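Local atomic coordinates of nuclease NucT (Helicobacter pylori, PDB entry 6EHI), a protein that is a nuclease of the PLD-like family that packs helices against a mixed beta sheet, two copies of the chain making up the assembly. Residues 17-22 / 134-139; 39-44 / 48-53; 62-67 / 78-83; 103-108 / 153-158; 120-123 / 127-130. The protein carries 1 engineered substitution. All blocks are in the same frame, centred on the assembly; numbering follows the deposited sequence.

Interaction 1: 17-22 / 134-139; sequences RDALNS and EVLLKT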
# COMPACT_ATOMS: atom_id res chain seq x y z
N ARG A 17 1.64 0.57 -16.83
CA ARG A 17 2.80 1.19 -17.54
C ARG A 17 2.93 2.64 -17.19
O ARG A 17 4.07 3.09 -16.95
CB ARG A 17 2.69 1.08 -19.05
CG ARG A 17 2.90 -0.32 -19.57
CD ARG A 17 2.92 -0.26 -21.10
NE ARG A 17 1.96 -1.18 -21.70
CZ ARG A 17 2.24 -2.40 -22.18
NH1 ARG A 17 3.48 -2.88 -22.16
NH2 ARG A 17 1.25 -3.14 -22.70
N ASP A 18 1.82 3.36 -17.13
CA ASP A 18 1.81 4.77 -16.67
C ASP A 18 2.30 4.87 -15.22
O ASP A 18 2.95 5.88 -14.89
CB ASP A 18 0.42 5.42 -16.75
CG ASP A 18 -0.05 5.67 -18.15
OD1 ASP A 18 0.79 5.53 -19.10
OD2 ASP A 18 -1.28 6.00 -18.26
N ALA A 19 1.90 3.90 -14.39
CA ALA A 19 2.37 3.84 -12.98
C ALA A 19 3.88 3.70 -12.87
O ALA A 19 4.55 4.50 -12.16
CB ALA A 19 1.67 2.74 -12.24
N LEU A 20 4.43 2.72 -13.58
CA LEU A 20 5.87 2.49 -13.55
C LEU A 20 6.56 3.72 -14.05
O LEU A 20 7.49 4.25 -13.34
CB LEU A 20 6.26 1.24 -14.31
CG LEU A 20 7.71 0.83 -14.29
CD1 LEU A 20 8.18 0.66 -12.85
CD2 LEU A 20 7.92 -0.43 -15.11
N ASN A 21 6.12 4.23 -15.19
CA ASN A 21 6.78 5.35 -15.83
C ASN A 21 6.72 6.57 -14.91
O ASN A 21 7.69 7.32 -14.85
CB ASN A 21 6.15 5.68 -17.25
CG ASN A 21 6.43 4.62 -18.34
OD1 ASN A 21 7.33 3.80 -18.26
ND2 ASN A 21 5.62 4.66 -19.40
N SER A 22 5.63 6.80 -14.16
CA SER A 22 5.52 7.92 -13.23
C SER A 22 6.60 7.82 -12.14
O SER A 22 7.22 8.81 -11.73
CB SER A 22 4.16 7.98 -12.54
OG SER A 22 3.98 9.10 -11.67
N GLU A 134 -3.19 -3.33 -8.01
CA GLU A 134 -2.48 -2.51 -7.03
C GLU A 134 -3.05 -1.15 -7.14
O GLU A 134 -3.72 -0.80 -8.15
CB GLU A 134 -0.96 -2.37 -7.39
CG GLU A 134 -0.24 -3.68 -7.50
CD GLU A 134 0.28 -4.25 -6.20
OE1 GLU A 134 -0.05 -3.80 -5.07
OE2 GLU A 134 0.95 -5.30 -6.29
N VAL A 135 -2.68 -0.30 -6.22
CA VAL A 135 -2.82 1.12 -6.41
C VAL A 135 -1.51 1.83 -6.15
O VAL A 135 -0.76 1.50 -5.16
CB VAL A 135 -3.97 1.76 -5.64
CG1 VAL A 135 -5.32 1.26 -6.13
CG2 VAL A 135 -3.84 1.56 -4.14
N LEU A 136 -1.29 2.91 -6.89
CA LEU A 136 -0.08 3.76 -6.70
C LEU A 136 -0.57 5.20 -6.71
O LEU A 136 -1.26 5.61 -7.70
CB LEU A 136 0.94 3.51 -7.78
CG LEU A 136 2.32 4.06 -7.53
CD1 LEU A 136 3.35 3.17 -8.21
CD2 LEU A 136 2.42 5.44 -8.09
N LEU A 137 -0.31 5.94 -5.65
CA LEU A 137 -0.70 7.36 -5.55
C LEU A 137 0.50 8.26 -5.50
O LEU A 137 1.42 8.04 -4.71
CB LEU A 137 -1.55 7.60 -4.33
CG LEU A 137 -2.06 9.08 -4.34
CD1 LEU A 137 -3.49 9.02 -4.76
CD2 LEU A 137 -1.91 9.79 -3.05
N LYS A 138 0.54 9.21 -6.40
CA LYS A 138 1.50 10.33 -6.41
C LYS A 138 0.83 11.58 -5.91
O LYS A 138 -0.32 11.87 -6.32
CB LYS A 138 1.97 10.58 -7.81
CG LYS A 138 3.01 11.66 -7.99
CD LYS A 138 3.39 11.77 -9.48
CE LYS A 138 4.19 13.02 -9.76
NZ LYS A 138 4.25 13.17 -11.24
N THR A 139 1.46 12.23 -4.97
CA THR A 139 0.99 13.54 -4.52
C THR A 139 2.09 14.52 -4.34
O THR A 139 3.22 14.18 -3.98
CB THR A 139 0.09 13.45 -3.28
OG1 THR A 139 -0.49 14.74 -2.97
CG2 THR A 139 0.84 13.01 -2.09
O HOH W 1 6.66 11.48 -11.64
O HOH W 2 3.17 11.06 -13.46
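Ala19 and Ser22, one turn apart on helix 16-28, rest on Leu136 and Lys138 of strand 134-139. This is helix-on-sheet packing in the alpha/beta fold of the PLD-like family. The closest approach of the backbones lies between Ala19 and Leu136, whose CA atoms are 6.7 Å apart. Alternation along the strand turns Leu136 and Lys138 to the helix. Val135 and Leu137 point to the other side of the sheet, where Gln107 and Leu137 of the second subunit meet them.

The apolar part is small. Ala19 CB faces Leu136 CD1 at 4.4 Å, a loose touch. Phe129 of helix 126-130 packs on both residues, and Phe10 of strand 7-12 also packs on Ala19. On the side away from Ala19, the Leu136 side chain comes within about 4 Å of the bound acetate at the nearest atoms.

The polar part lies nearer the surface. Lys138 leaves the strand with CG anti to the backbone N (chi1 -178°) and runs on fully extended. Its chain passes alongside Ser22, with CD 3.5 Å from the Ser22 OG. Phe118 of strand 116-120 lies against both residues.

Two waters join the ammonium group to the helix. One gives a hydrogen to the Ser22 carbonyl O at 2.7 Å and accepts one from Lys138 NZ at 3.0 Å. The other lies 2.8 Å from Ser22 OG and takes a weak bond from Lys138 NZ at 3.2 Å.

Interaction 2: 39-44 / 48-53; sequences YSFTHR and RAIKSV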
# COMPACT_ATOMS: atom_id res chain seq x y z
N TYR A 39 9.16 -2.55 1.22
CA TYR A 39 9.07 -3.91 1.71
C TYR A 39 9.87 -4.86 0.83
O TYR A 39 10.84 -5.49 1.30
CB TYR A 39 7.57 -4.40 1.82
CG TYR A 39 7.49 -5.82 2.21
CD1 TYR A 39 7.66 -6.20 3.56
CD2 TYR A 39 7.34 -6.84 1.24
CE1 TYR A 39 7.64 -7.52 3.93
CE2 TYR A 39 7.36 -8.16 1.61
CZ TYR A 39 7.56 -8.47 2.98
OH TYR A 39 7.52 -9.78 3.44
N SER A 40 9.48 -4.98 -0.47
CA SER A 40 10.19 -5.84 -1.41
C SER A 40 10.55 -5.01 -2.63
O SER A 40 9.70 -4.29 -3.15
CB SER A 40 9.32 -7.06 -1.82
OG SER A 40 9.79 -7.68 -3.01
N PHE A 41 11.79 -5.13 -3.11
CA PHE A 41 12.28 -4.33 -4.17
C PHE A 41 13.24 -5.23 -4.99
O PHE A 41 14.41 -5.41 -4.66
CB PHE A 41 12.95 -3.08 -3.61
CG PHE A 41 13.58 -2.17 -4.59
CD1 PHE A 41 13.45 -2.32 -6.00
CD2 PHE A 41 14.42 -1.18 -4.13
CE1 PHE A 41 14.09 -1.47 -6.88
CE2 PHE A 41 15.10 -0.30 -4.99
CZ PHE A 41 14.87 -0.39 -6.40
N THR A 42 12.70 -5.76 -6.06
CA THR A 42 13.41 -6.68 -6.94
C THR A 42 13.48 -6.18 -8.39
O THR A 42 14.21 -6.72 -9.18
CB THR A 42 12.76 -8.08 -6.90
OG1 THR A 42 11.42 -7.94 -7.40
CG2 THR A 42 12.76 -8.73 -5.49
N HIS A 43 12.74 -5.14 -8.73
CA HIS A 43 12.60 -4.61 -10.07
C HIS A 43 13.87 -3.90 -10.49
O HIS A 43 14.14 -2.72 -10.10
CB HIS A 43 11.39 -3.67 -10.08
CG HIS A 43 10.88 -3.42 -11.45
ND1 HIS A 43 11.70 -3.10 -12.51
CD2 HIS A 43 9.64 -3.55 -11.96
CE1 HIS A 43 10.95 -2.97 -13.61
NE2 HIS A 43 9.69 -3.20 -13.29
N ARG A 44 14.63 -4.57 -11.36
CA ARG A 44 15.93 -4.05 -11.82
C ARG A 44 15.92 -2.73 -12.59
O ARG A 44 16.92 -1.99 -12.56
CB ARG A 44 16.68 -5.15 -12.62
CG ARG A 44 17.21 -6.24 -11.67
CD ARG A 44 17.91 -7.42 -12.34
NE ARG A 44 19.30 -7.13 -12.76
CZ ARG A 44 19.77 -6.99 -14.02
NH1 ARG A 44 18.99 -7.05 -15.14
NH2 ARG A 44 21.07 -6.73 -14.19
N ARG A 48 18.04 0.58 -11.58
CA ARG A 48 18.92 1.30 -12.54
C ARG A 48 18.57 2.75 -12.52
O ARG A 48 19.44 3.56 -12.61
CB ARG A 48 18.87 0.66 -13.95
CG ARG A 48 19.76 -0.55 -14.00
CD ARG A 48 20.02 -1.02 -15.43
NE ARG A 48 18.89 -1.83 -15.87
CZ ARG A 48 18.76 -3.13 -15.60
NH1 ARG A 48 19.68 -3.76 -14.86
NH2 ARG A 48 17.66 -3.78 -15.99
N ALA A 49 17.31 3.10 -12.32
CA ALA A 49 16.88 4.49 -12.26
C ALA A 49 17.45 5.19 -11.04
O ALA A 49 17.91 6.36 -11.13
CB ALA A 49 15.35 4.59 -12.28
N ILE A 50 17.49 4.49 -9.91
CA ILE A 50 18.19 4.96 -8.72
C ILE A 50 19.69 5.20 -8.95
O ILE A 50 20.18 6.31 -8.67
CB ILE A 50 17.93 4.05 -7.51
CG1 ILE A 50 16.48 4.12 -7.07
CG2 ILE A 50 18.82 4.42 -6.37
CD1 ILE A 50 16.07 2.96 -6.16
N LYS A 51 20.38 4.20 -9.51
CA LYS A 51 21.79 4.34 -9.89
C LYS A 51 22.01 5.58 -10.79
O LYS A 51 22.96 6.36 -10.61
CB LYS A 51 22.32 3.08 -10.59
CG LYS A 51 22.56 1.91 -9.65
CD LYS A 51 23.12 0.70 -10.39
CE LYS A 51 23.89 -0.28 -9.50
NZ LYS A 51 25.11 -0.86 -10.18
N SER A 52 21.08 5.78 -11.72
CA SER A 52 21.20 6.84 -12.71
C SER A 52 21.15 8.20 -12.01
O SER A 52 21.95 9.07 -12.26
CB SER A 52 20.05 6.74 -13.73
OG SER A 52 20.21 7.74 -14.73
N VAL A 53 20.22 8.37 -11.08
CA VAL A 53 20.14 9.61 -10.41
C VAL A 53 21.24 9.81 -9.33
O VAL A 53 21.81 10.90 -9.24
CB VAL A 53 18.70 9.88 -9.93
CG1 VAL A 53 18.40 9.07 -8.70
CG2 VAL A 53 18.48 11.36 -9.76
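Phe41 and Ile50 approach from opposite directions. The ring of Phe41 meets the isoleucine with its edge: Ile50 CD1 lies near the ring plane, 3.6 Å from Phe41 CZ and equally close to CE2. CG of Phe41 is anti to its backbone N (chi1 177°), which carries the ring toward the helix. Trp124 makes an edge-to-face contact with the same ring.

Arg44 and Arg48, one turn apart, form the outer half. Both side chains bend at chi3, and they cross obliquely with their guanidinium planes 68° apart. Arg48 NH1 stands over one face of the Arg44 group, 3.3 Å from Arg44 CZ and set toward the rim. Two positive groups this close probably repel. The salt bridge of Arg48 NH2 with Asp45 is likely to offset part of that. Beneath them the first turn closes with Arg48 N giving a hydrogen bond to Arg44 O at 3.0 Å.

The loop 39-44 leads from strand 33-38 into helix 44-54, the helix of a beta-alpha-beta unit that returns in the parallel strand 59-65. Ile50 reaches Val60 and Ile62 of that strand and Ile27 of helix 16-28, while Leu80 of helix 77-80 covers Phe41.

Interaction 3: 62-67 / 78-83; sequences IIYDYE and GYLDKY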
# COMPACT_ATOMS: atom_id res chain seq x y z
N ILE A 62 17.56 4.27 1.19
CA ILE A 62 16.58 3.18 1.00
C ILE A 62 16.51 2.36 2.24
O ILE A 62 17.53 1.80 2.62
CB ILE A 62 17.02 2.32 -0.18
CG1 ILE A 62 17.43 3.19 -1.37
CG2 ILE A 62 15.88 1.36 -0.58
CD1 ILE A 62 17.85 2.40 -2.58
N ILE A 63 15.37 2.34 2.93
CA ILE A 63 15.07 1.41 4.06
C ILE A 63 14.33 0.20 3.49
O ILE A 63 13.25 0.38 2.89
CB ILE A 63 14.19 2.09 5.14
CG1 ILE A 63 14.82 3.44 5.57
CG2 ILE A 63 13.91 1.11 6.23
CD1 ILE A 63 14.01 4.30 6.53
N TYR A 64 14.94 -1.00 3.54
CA TYR A 64 14.31 -2.26 3.14
C TYR A 64 13.75 -3.04 4.32
O TYR A 64 14.38 -3.08 5.45
CB TYR A 64 15.35 -3.11 2.51
CG TYR A 64 15.96 -2.74 1.18
CD1 TYR A 64 16.97 -1.72 1.06
CD2 TYR A 64 15.50 -3.34 -0.01
CE1 TYR A 64 17.56 -1.43 -0.16
CE2 TYR A 64 16.06 -3.02 -1.22
CZ TYR A 64 17.09 -2.07 -1.30
OH TYR A 64 17.64 -1.73 -2.52
N ASP A 65 12.64 -3.77 4.16
CA ASP A 65 12.26 -4.74 5.21
C ASP A 65 13.41 -5.74 5.55
O ASP A 65 14.06 -6.30 4.63
CB ASP A 65 10.99 -5.52 4.84
CG ASP A 65 10.66 -6.64 5.80
OD1 ASP A 65 10.17 -6.31 6.86
OD2 ASP A 65 10.88 -7.86 5.48
N TYR A 66 13.62 -5.96 6.85
CA TYR A 66 14.75 -6.77 7.31
C TYR A 66 14.60 -8.23 6.87
O TYR A 66 15.42 -8.76 6.14
CB TYR A 66 14.87 -6.66 8.88
CG TYR A 66 16.02 -7.50 9.39
CD1 TYR A 66 15.89 -8.87 9.55
CD2 TYR A 66 17.25 -6.92 9.57
CE1 TYR A 66 16.99 -9.62 9.96
CE2 TYR A 66 18.34 -7.65 9.99
CZ TYR A 66 18.20 -8.99 10.14
OH TYR A 66 19.30 -9.73 10.54
N GLU A 67 13.51 -8.87 7.21
CA GLU A 67 13.41 -10.34 6.84
C GLU A 67 13.43 -10.57 5.32
O GLU A 67 14.00 -11.53 4.82
CB GLU A 67 12.20 -10.96 7.44
CG GLU A 67 12.23 -11.10 8.95
CD GLU A 67 13.39 -11.96 9.50
OE1 GLU A 67 13.84 -12.89 8.79
OE2 GLU A 67 13.88 -11.67 10.65
N GLY A 78 21.85 -5.59 -2.37
CA GLY A 78 23.24 -5.88 -2.71
C GLY A 78 23.75 -5.11 -3.90
O GLY A 78 24.85 -4.63 -3.89
N TYR A 79 22.91 -4.93 -4.90
CA TYR A 79 23.22 -4.23 -6.15
C TYR A 79 23.41 -2.74 -5.85
O TYR A 79 24.24 -2.12 -6.45
CB TYR A 79 22.10 -4.59 -7.18
CG TYR A 79 22.12 -3.96 -8.57
CD1 TYR A 79 23.13 -4.26 -9.50
CD2 TYR A 79 21.08 -3.10 -8.98
CE1 TYR A 79 23.13 -3.69 -10.78
CE2 TYR A 79 21.08 -2.54 -10.26
CZ TYR A 79 22.10 -2.84 -11.15
OH TYR A 79 22.07 -2.27 -12.40
N LEU A 80 22.71 -2.19 -4.83
CA LEU A 80 22.77 -0.78 -4.56
C LEU A 80 23.62 -0.39 -3.37
O LEU A 80 24.00 0.78 -3.20
CB LEU A 80 21.33 -0.25 -4.38
CG LEU A 80 20.44 -0.28 -5.61
CD1 LEU A 80 19.07 0.15 -5.20
CD2 LEU A 80 20.99 0.74 -6.58
N ASP A 81 23.97 -1.35 -2.54
CA ASP A 81 24.61 -1.08 -1.25
C ASP A 81 25.76 -0.04 -1.20
O ASP A 81 25.69 1.01 -0.50
CB ASP A 81 25.09 -2.41 -0.66
CG ASP A 81 25.89 -2.25 0.63
OD1 ASP A 81 25.75 -1.25 1.38
OD2 ASP A 81 26.66 -3.19 0.92
N LYS A 82 26.81 -0.32 -1.92
CA LYS A 82 27.98 0.56 -1.88
C LYS A 82 27.99 1.57 -3.04
O LYS A 82 29.01 2.18 -3.32
CB LYS A 82 29.28 -0.28 -1.82
CG LYS A 82 29.62 -0.84 -0.43
CD LYS A 82 30.71 -1.93 -0.48
CE LYS A 82 30.38 -3.09 0.43
NZ LYS A 82 30.28 -2.63 1.84
N TYR A 83 26.86 1.79 -3.70
CA TYR A 83 26.78 2.75 -4.79
C TYR A 83 27.01 4.16 -4.29
O TYR A 83 26.60 4.51 -3.21
CB TYR A 83 25.43 2.61 -5.50
CG TYR A 83 25.50 3.06 -6.93
CD1 TYR A 83 26.08 2.22 -7.92
CD2 TYR A 83 25.03 4.32 -7.30
CE1 TYR A 83 26.17 2.65 -9.24
CE2 TYR A 83 25.15 4.77 -8.60
CZ TYR A 83 25.72 3.92 -9.56
OH TYR A 83 25.79 4.37 -10.84
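Tyr64 meets Leu80 through the hydroxyl end of its ring, not through a face. Leu80 CD1 lies beyond the oxygen, 3.6 Å from Tyr64 OH and nearly in line with the CZ-OH bond. The hydroxyl is also hydrogen-bonded to Thr76 OG1. That bond probably steadies the end of the ring, against which the methyl rests. The other tyrosine rings serve other neighbours. Tyr66 stacks on His70 and has Glu67 CD in plane at its edge. Tyr79 takes Lys51 in a cation-pi contact.

The apolar half of the contact is made by the same methyl. Leu80 CD1 also sits 3.7 Å from Ile62 CD1, the end of the longer isoleucine branch. Ile62 and Tyr64 are two apart in strand 59-65 and so present their side chains on one side of it. Leu80 crosses each of them at about a right angle. Its CD1 is anti to CA (chi2 175°), which sends this branch outward from the helix and into both partners. All three residues are buried.

Just past the leucine the chain turns back. Residues Leu80 to Tyr83 form a type I beta turn, closed by Tyr83 N to Leu80 O at 3.1 Å.

Helix 77-80 belongs to the connection between strands 59-65 and 86-91, which run side by side and parallel. It lies next to helix 44-54, where Lys51 touches both Leu80 and Tyr83, while helix 142-158 packs on strand 59-65 through Ile63.

Interaction 4: 103-108 / 153-158; sequences GIMNQK and QKMLES. Engineered in segment 103-108: Asn106 (natural residue His).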
# COMPACT_ATOMS: atom_id res chain seq x y z
N GLY A 103 7.04 -7.61 13.71
CA GLY A 103 6.44 -7.07 12.52
C GLY A 103 7.41 -6.91 11.35
O GLY A 103 8.61 -7.21 11.41
N ILE A 104 6.84 -6.37 10.27
CA ILE A 104 7.54 -6.12 9.08
C ILE A 104 7.54 -4.61 8.76
O ILE A 104 6.79 -3.82 9.28
CB ILE A 104 6.99 -6.90 7.87
CG1 ILE A 104 5.49 -6.68 7.69
CG2 ILE A 104 7.35 -8.38 7.95
CD1 ILE A 104 5.06 -7.17 6.30
N MET A 105 8.49 -4.19 7.91
CA MET A 105 8.50 -2.83 7.41
C MET A 105 7.77 -2.92 6.02
O MET A 105 8.35 -3.29 5.03
CB MET A 105 9.96 -2.30 7.26
CG MET A 105 10.00 -0.75 7.21
SD MET A 105 8.99 0.03 5.93
CE MET A 105 9.85 -0.44 4.46
N ASN A 106 6.47 -2.77 6.07
CA ASN A 106 5.63 -2.98 4.84
C ASN A 106 5.35 -1.75 4.05
O ASN A 106 4.56 -1.83 3.03
CB ASN A 106 4.30 -3.54 5.22
CG ASN A 106 3.66 -4.26 4.07
OD1 ASN A 106 4.30 -5.12 3.38
ND2 ASN A 106 2.36 -3.99 3.90
N GLN A 107 5.88 -0.58 4.36
CA GLN A 107 5.72 0.56 3.51
C GLN A 107 6.25 0.42 2.08
O GLN A 107 7.17 -0.37 1.84
CB GLN A 107 6.42 1.78 4.11
CG GLN A 107 5.80 2.18 5.45
CD GLN A 107 6.47 3.39 6.06
OE1 GLN A 107 7.43 4.00 5.46
NE2 GLN A 107 6.04 3.70 7.26
N LYS A 108 5.62 1.10 1.10
CA LYS A 108 6.17 1.20 -0.26
C LYS A 108 6.05 2.70 -0.59
O LYS A 108 5.05 3.13 -1.15
CB LYS A 108 5.35 0.37 -1.29
CG LYS A 108 5.03 -1.06 -0.85
CD LYS A 108 3.72 -1.30 -0.11
CE LYS A 108 3.25 -2.76 -0.09
NZ LYS A 108 4.11 -3.60 0.77
N GLN A 153 12.79 10.16 8.72
CA GLN A 153 13.97 10.39 9.59
C GLN A 153 13.98 9.60 10.85
O GLN A 153 15.02 9.04 11.21
CB GLN A 153 14.08 11.89 9.91
CG GLN A 153 14.43 12.73 8.69
CD GLN A 153 15.63 12.24 7.88
OE1 GLN A 153 16.75 12.33 8.34
NE2 GLN A 153 15.39 11.69 6.71
N LYS A 154 12.81 9.45 11.49
CA LYS A 154 12.68 8.59 12.67
C LYS A 154 12.91 7.11 12.31
O LYS A 154 13.65 6.41 12.99
CB LYS A 154 11.29 8.72 13.34
CG LYS A 154 11.07 10.03 14.10
CD LYS A 154 9.90 10.02 15.08
CE LYS A 154 9.70 8.77 15.93
NZ LYS A 154 10.37 8.72 17.26
N MET A 155 12.31 6.68 11.18
CA MET A 155 12.60 5.34 10.68
C MET A 155 14.11 5.12 10.46
O MET A 155 14.63 3.99 10.75
CB MET A 155 11.84 5.05 9.40
CG MET A 155 10.36 4.98 9.77
SD MET A 155 9.33 4.82 8.28
CE MET A 155 9.75 3.19 7.76
N LEU A 156 14.75 6.07 9.85
CA LEU A 156 16.16 5.96 9.49
C LEU A 156 17.02 5.76 10.71
O LEU A 156 18.02 5.03 10.70
CB LEU A 156 16.60 7.25 8.77
CG LEU A 156 17.60 7.14 7.64
CD1 LEU A 156 17.45 5.99 6.67
CD2 LEU A 156 17.56 8.50 6.90
N GLU A 157 16.61 6.35 11.83
CA GLU A 157 17.36 6.14 13.12
C GLU A 157 17.18 4.81 13.77
O GLU A 157 17.96 4.48 14.68
CB GLU A 157 17.02 7.20 14.19
CG GLU A 157 17.70 8.55 14.13
CD GLU A 157 16.89 9.64 14.84
OE1 GLU A 157 16.40 9.40 15.97
OE2 GLU A 157 16.77 10.75 14.27
N SER A 158 16.13 4.05 13.40
CA SER A 158 15.97 2.68 13.85
C SER A 158 16.52 1.59 12.94
O SER A 158 16.57 0.46 13.36
CB SER A 158 14.47 2.43 14.16
OG SER A 158 13.92 3.51 14.95
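The loop carrying the start of the HKD signature of the PLD superfamily packs here on helix 142-158, through Met105 and Gln107 on one part and Met155 on the other. Met155 reaches across from its helix and ends against both. Its terminal methyl does most of the touching: CE lies 3.7 Å from Met105 SD and 3.4 Å from Gln107 OE1. The two methionines cross at about a right angle. Met105 is bent at chi2 and chi3, while Met155 bends only at the last torsion (chi3 70°), which turns its methyl toward Met105.

Gln107 comes head-on to Met155. Its chain is extended, and the amide ends against the thioether. Met155 SD is nearly equidistant from the two polar atoms of the amide, 3.5 Å from Gln107 OE1 and 3.6 Å from Gln107 NE2. NE2 also makes a weak hydrogen bond to the Glu134 backbone O of the second subunit.

Residues 106 and 108 hold the histidine and lysine positions of the H-x-K signature. Asn106 is an engineered replacement of the natural histidine. Its ND2 is hydrogen-bonded to Glu134 OE1 of the second subunit. Lys108 curls back toward residue 106: NZ donates to Asn106 O at 2.9 Å and, weakly, to Asn106 OD1 at 3.0 Å. Met105 and Gln107 thus point to the helix, while the two signature side chains turn elsewhere.

Ala37 of strand 33-38 lies against Met105 and Gln107. Met155 packs in turn on Ile63, on Leu91 and on Tyr14 of the second subunit.

Interaction 5: 120-123 / 127-130; sequences GSAN and NAFE. With ACT (acetate ion), chain M.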
# COMPACT_ATOMS: atom_id res chain seq x y z
N GLY A 120 1.19 3.69 -1.67
CA GLY A 120 0.22 2.75 -2.25
C GLY A 120 0.58 1.31 -1.89
O GLY A 120 1.23 1.05 -0.86
N SER A 121 0.08 0.38 -2.67
CA SER A 121 0.14 -1.05 -2.34
C SER A 121 1.25 -1.78 -3.01
O SER A 121 1.50 -2.91 -2.63
CB SER A 121 -1.19 -1.73 -2.74
OG SER A 121 -1.48 -1.63 -4.14
N ALA A 122 1.88 -1.16 -4.00
CA ALA A 122 2.71 -1.95 -4.91
C ALA A 122 4.16 -2.08 -4.35
O ALA A 122 4.85 -1.11 -4.28
CB ALA A 122 2.80 -1.28 -6.25
N ASN A 123 4.59 -3.34 -4.19
CA ASN A 123 5.99 -3.63 -4.02
C ASN A 123 6.70 -3.36 -5.32
O ASN A 123 6.06 -3.26 -6.41
CB ASN A 123 6.18 -5.05 -3.54
CG ASN A 123 5.68 -5.23 -2.07
OD1 ASN A 123 6.00 -4.39 -1.20
ND2 ASN A 123 4.97 -6.34 -1.78
N ASN A 127 6.29 -8.31 -10.65
CA ASN A 127 4.99 -8.91 -10.30
C ASN A 127 3.96 -7.87 -10.07
O ASN A 127 2.87 -7.94 -10.62
CB ASN A 127 5.06 -9.83 -9.10
CG ASN A 127 5.49 -11.21 -9.47
OD1 ASN A 127 5.25 -11.64 -10.59
ND2 ASN A 127 6.14 -11.87 -8.60
N ALA A 128 4.33 -6.86 -9.31
CA ALA A 128 3.41 -5.75 -9.02
C ALA A 128 3.05 -4.86 -10.25
O ALA A 128 1.94 -4.44 -10.44
CB ALA A 128 4.06 -4.95 -7.89
N PHE A 129 4.01 -4.58 -11.13
CA PHE A 129 3.86 -3.73 -12.23
C PHE A 129 3.39 -4.46 -13.51
O PHE A 129 3.20 -3.84 -14.55
CB PHE A 129 5.13 -2.93 -12.40
CG PHE A 129 5.27 -1.83 -11.43
CD1 PHE A 129 4.56 -0.71 -11.63
CD2 PHE A 129 6.07 -1.93 -10.27
CE1 PHE A 129 4.62 0.32 -10.80
CE2 PHE A 129 6.15 -0.88 -9.41
CZ PHE A 129 5.44 0.25 -9.66
N GLU A 130 3.24 -5.77 -13.43
CA GLU A 130 2.82 -6.55 -14.63
C GLU A 130 1.59 -7.37 -14.39
O GLU A 130 0.81 -7.47 -15.31
CB GLU A 130 3.97 -7.47 -15.09
CG GLU A 130 5.17 -6.66 -15.55
CD GLU A 130 6.40 -7.46 -15.95
OE1 GLU A 130 6.30 -8.70 -16.09
OE2 GLU A 130 7.47 -6.80 -16.15
C ACT M . 4.01 2.22 -4.35
O ACT M . 2.82 1.76 -4.15
OXT ACT M . 4.95 1.46 -4.63
CH3 ACT M . 4.33 3.69 -4.32
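Phe129 has CG beside its backbone N and anti to the carbonyl carbon (chi1 -77°), which brings the end of its ring back toward the loop at Asn123. Phe129 CE2 comes to 3.8 Å from Asn123 O, and the oxygen approaches the ring obliquely. The same carbonyl is pressed on by Ala128, whose CB is only 3.0 Å from Asn123 O, a tight fit. Next to it, Ala122 CB faces Ala128 CB at 4.2 Å. Two small methyl groups let the loop and the helix come close, with the CA atoms of Ala122 and Ala128 5.6 Å apart.

Gly120, Ser121 and Asn123 match the G-S-x-N part of the HKD signature of the PLD superfamily. The segment ends strand 116-120 and starts the loop into the short helix 126-130. Gly120 takes backbone angles (phi 142°, psi -159°) that suit a residue without a side chain. The Asn123 amide has its polar partner in the other signature segment, OD1 being hydrogen-bonded to Lys108 NZ.

A bound acetate, probably from the crystallisation liquor, sits against the loop. Ala122 N donates to acetate O at 3.1 Å. Trp124 NE1 is a second donor to the ion. The other acetate oxygen, OXT, lies 2.6 Å from Ala122 O. Gly120 C is 3.2 Å from acetate O, so the ion rests against the glycine backbone. Phe129 also packs on Leu23 of helix 16-28, and Asn127 OD1 is hydrogen-bonded to Tyr101 OH of the second subunit.

Interactions 4 and 5 bring the two halves of the HKD signature together: Lys108 NZ is probably hydrogen-bonded to Asn123 OD1 at 2.8 Å. Interaction 5 also joins interaction 1, since Ser121 OG is probably hydrogen-bonded to Val135 N at 2.7 Å. The acetate touches both, bonded to Ala122 N and about 4 Å from the Leu136 side chain at the nearest atoms. Tyr39 of interaction 2 touches the signature loops, its CD1 3.3 Å from Met105 O. Asp65 of interaction 3 probably accepts a hydrogen bond there, OD1 being 2.9 Å from Met105 N. Interactions 1 and 3 lie on opposite sides of the chain's centre, about 22 Å apart between centres. Interactions 1, 4 and 5 touch the second subunit.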